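Local coordinates for anopheles Plasmodium-responsive Leucine-rich repeat protein 1B (Anopheles gambiae, PDB 4XGO) that probably serves in mosquito immunity against Plasmodium by associating with LRIM1, its leucine-rich repeat domain being the part described, at residues Leu295-Leu300 with Ala321-Asp326. Numbering follows the deposited sequence.
Sequences LKNLTL and AVHDAD
Residues 321-324 run alongside 295-300 in nearly the same direction, the two end-to-end vectors lying 22° apart, and a single beta bridge pairs Leu298 with Val322. Leu298 N donates to Ala321 O at 2.8 Å, approaching from above the carbonyl plane, whereas the return bond from His323 N to Leu298 O is weak at 3.3 Å. Beyond it the backbone pairing gives way to a side chain: Asp324, its CG tucked between its own backbone N and C, brings OD1 to 2.9 Å from Leu300 N. That bond is nearly straight (171°) and uses the syn lone pair. Asp324 OD2 lies 3.4 Å from Thr299 CB and is hydrogen-bonded to Ser301 OG, while Thr299 OG1 pairs with Asp280. At the other end Asn297 CG sits over one face of the His323 ring, the amide crossing it obliquely with the planes 45° apart, and Asn297 OD1 is 3.1 Å from His323 CB. Leu300 CD1 meets Val322 CG2 at 4.3 Å, and both side chains touch Leu339. Strand 297-299 is the last parallel strand of the leucine-rich repeat solenoid, so 321-324 lies along its outer edge, consistent with a C-terminal cap, and the carboxylate, probably ionised, accepts an N-H on the side where a next repeat's strand would probably have paired.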
loop_
_atom_site.group_PDB
_atom_site.type_symbol
_atom_site.label_atom_id
_atom_site.label_comp_id
_atom_site.label_asym_id
_atom_site.label_seq_id
_atom_site.Cartn_x
_atom_site.Cartn_y
_atom_site.Cartn_z
ATOM N N LEU A 295 -1.319 -33.817 -23.303
ATOM C CA LEU A 295 -0.591 -33.227 -22.172
ATOM C C LEU A 295 0.502 -32.254 -22.627
ATOM O O LEU A 295 1.375 -32.632 -23.405
ATOM C CB LEU A 295 0.010 -34.347 -21.320
ATOM C CG LEU A 295 0.399 -34.035 -19.880
ATOM C CD1 LEU A 295 -0.783 -33.546 -19.064
ATOM C CD2 LEU A 295 0.983 -35.297 -19.260
ATOM N N LYS A 296 0.430 -31.008 -22.163
ATOM C CA LYS A 296 1.394 -29.962 -22.496
ATOM C C LYS A 296 2.396 -29.658 -21.392
ATOM O O LYS A 296 3.542 -29.289 -21.679
ATOM C CB LYS A 296 0.676 -28.646 -22.796
ATOM C CG LYS A 296 -0.303 -28.660 -23.963
ATOM C CD LYS A 296 -0.394 -27.263 -24.578
ATOM C CE LYS A 296 -1.814 -26.819 -24.875
ATOM N NZ LYS A 296 -2.524 -27.721 -25.826
ATOM N N ASN A 297 1.956 -29.726 -20.132
ATOM C CA ASN A 297 2.835 -29.478 -19.008
ATOM C C ASN A 297 2.498 -30.446 -17.873
ATOM O O ASN A 297 1.344 -30.573 -17.470
ATOM C CB ASN A 297 2.759 -28.026 -18.539
ATOM C CG ASN A 297 3.940 -27.635 -17.664
ATOM O OD1 ASN A 297 4.736 -28.487 -17.265
ATOM N ND2 ASN A 297 4.055 -26.346 -17.354
ATOM N N LEU A 298 3.519 -31.157 -17.415
ATOM C CA LEU A 298 3.389 -32.137 -16.344
ATOM C C LEU A 298 4.518 -31.858 -15.386
ATOM O O LEU A 298 5.681 -31.834 -15.805
ATOM C CB LEU A 298 3.537 -33.559 -16.898
ATOM C CG LEU A 298 3.577 -34.736 -15.915
ATOM C CD1 LEU A 298 2.246 -34.877 -15.189
ATOM C CD2 LEU A 298 3.890 -36.035 -16.633
ATOM N N THR A 299 4.220 -31.640 -14.110
ATOM C CA THR A 299 5.291 -31.451 -13.137
ATOM C C THR A 299 5.321 -32.616 -12.154
ATOM O O THR A 299 4.283 -33.095 -11.706
ATOM C CB THR A 299 5.193 -30.119 -12.399
ATOM O OG1 THR A 299 3.965 -30.056 -11.653
ATOM C CG2 THR A 299 5.269 -28.965 -13.392
ATOM N N LEU A 300 6.523 -33.084 -11.873
ATOM C CA LEU A 300 6.748 -34.327 -11.121
ATOM C C LEU A 300 7.822 -34.242 -10.034
ATOM O O LEU A 300 8.029 -35.219 -9.296
ATOM C CB LEU A 300 7.176 -35.423 -12.106
ATOM C CG LEU A 300 6.216 -35.760 -13.236
ATOM C CD1 LEU A 300 6.870 -36.749 -14.180
ATOM C CD2 LEU A 300 4.903 -36.298 -12.681
ATOM N N ALA A 321 6.734 -32.608 -22.478
ATOM C CA ALA A 321 5.661 -32.319 -21.512
ATOM C C ALA A 321 6.149 -32.160 -20.061
ATOM O O ALA A 321 5.560 -31.408 -19.291
ATOM C CB ALA A 321 4.584 -33.395 -21.587
ATOM N N VAL A 322 7.215 -32.861 -19.677
ATOM C CA VAL A 322 7.782 -32.669 -18.334
ATOM C C VAL A 322 8.579 -31.365 -18.308
ATOM O O VAL A 322 9.564 -31.225 -19.015
ATOM C CB VAL A 322 8.629 -33.877 -17.841
ATOM C CG1 VAL A 322 9.895 -34.078 -18.671
ATOM C CG2 VAL A 322 8.984 -33.705 -16.371
ATOM N N HIS A 323 8.127 -30.404 -17.509
ATOM C CA HIS A 323 8.769 -29.086 -17.455
ATOM C C HIS A 323 9.468 -28.813 -16.132
ATOM O O HIS A 323 9.804 -27.653 -15.845
ATOM C CB HIS A 323 7.752 -27.979 -17.731
ATOM C CG HIS A 323 7.426 -27.810 -19.181
ATOM N ND1 HIS A 323 7.438 -26.582 -19.811
ATOM C CD2 HIS A 323 7.090 -28.716 -20.128
ATOM C CE1 HIS A 323 7.112 -26.740 -21.081
ATOM N NE2 HIS A 323 6.897 -28.026 -21.301
ATOM N N ASP A 324 9.689 -29.852 -15.319
ATOM C CA ASP A 324 10.465 -29.650 -14.112
ATOM C C ASP A 324 11.460 -30.752 -13.850
ATOM O O ASP A 324 11.475 -31.781 -14.532
ATOM C CB ASP A 324 9.566 -29.362 -12.900
ATOM C CG ASP A 324 8.839 -30.589 -12.371
ATOM O OD1 ASP A 324 8.742 -31.637 -13.052
ATOM O OD2 ASP A 324 8.321 -30.457 -11.241
ATOM N N ALA A 325 12.332 -30.492 -12.888
ATOM C CA ALA A 325 13.405 -31.416 -12.539
ATOM C C ALA A 325 13.792 -31.257 -11.094
ATOM O O ALA A 325 13.583 -30.196 -10.505
ATOM C CB ALA A 325 14.630 -31.135 -13.396
ATOM N N ASP A 326 14.402 -32.302 -10.560
ATOM C CA ASP A 326 15.040 -32.249 -9.258
ATOM C C ASP A 326 16.494 -31.837 -9.497
ATOM O O ASP A 326 17.013 -32.014 -10.599
ATOM C CB ASP A 326 14.999 -33.611 -8.581
ATOM C CG ASP A 326 13.605 -34.018 -8.145
ATOM O OD1 ASP A 326 12.971 -33.223 -7.402
ATOM O OD2 ASP A 326 13.152 -35.119 -8.537
#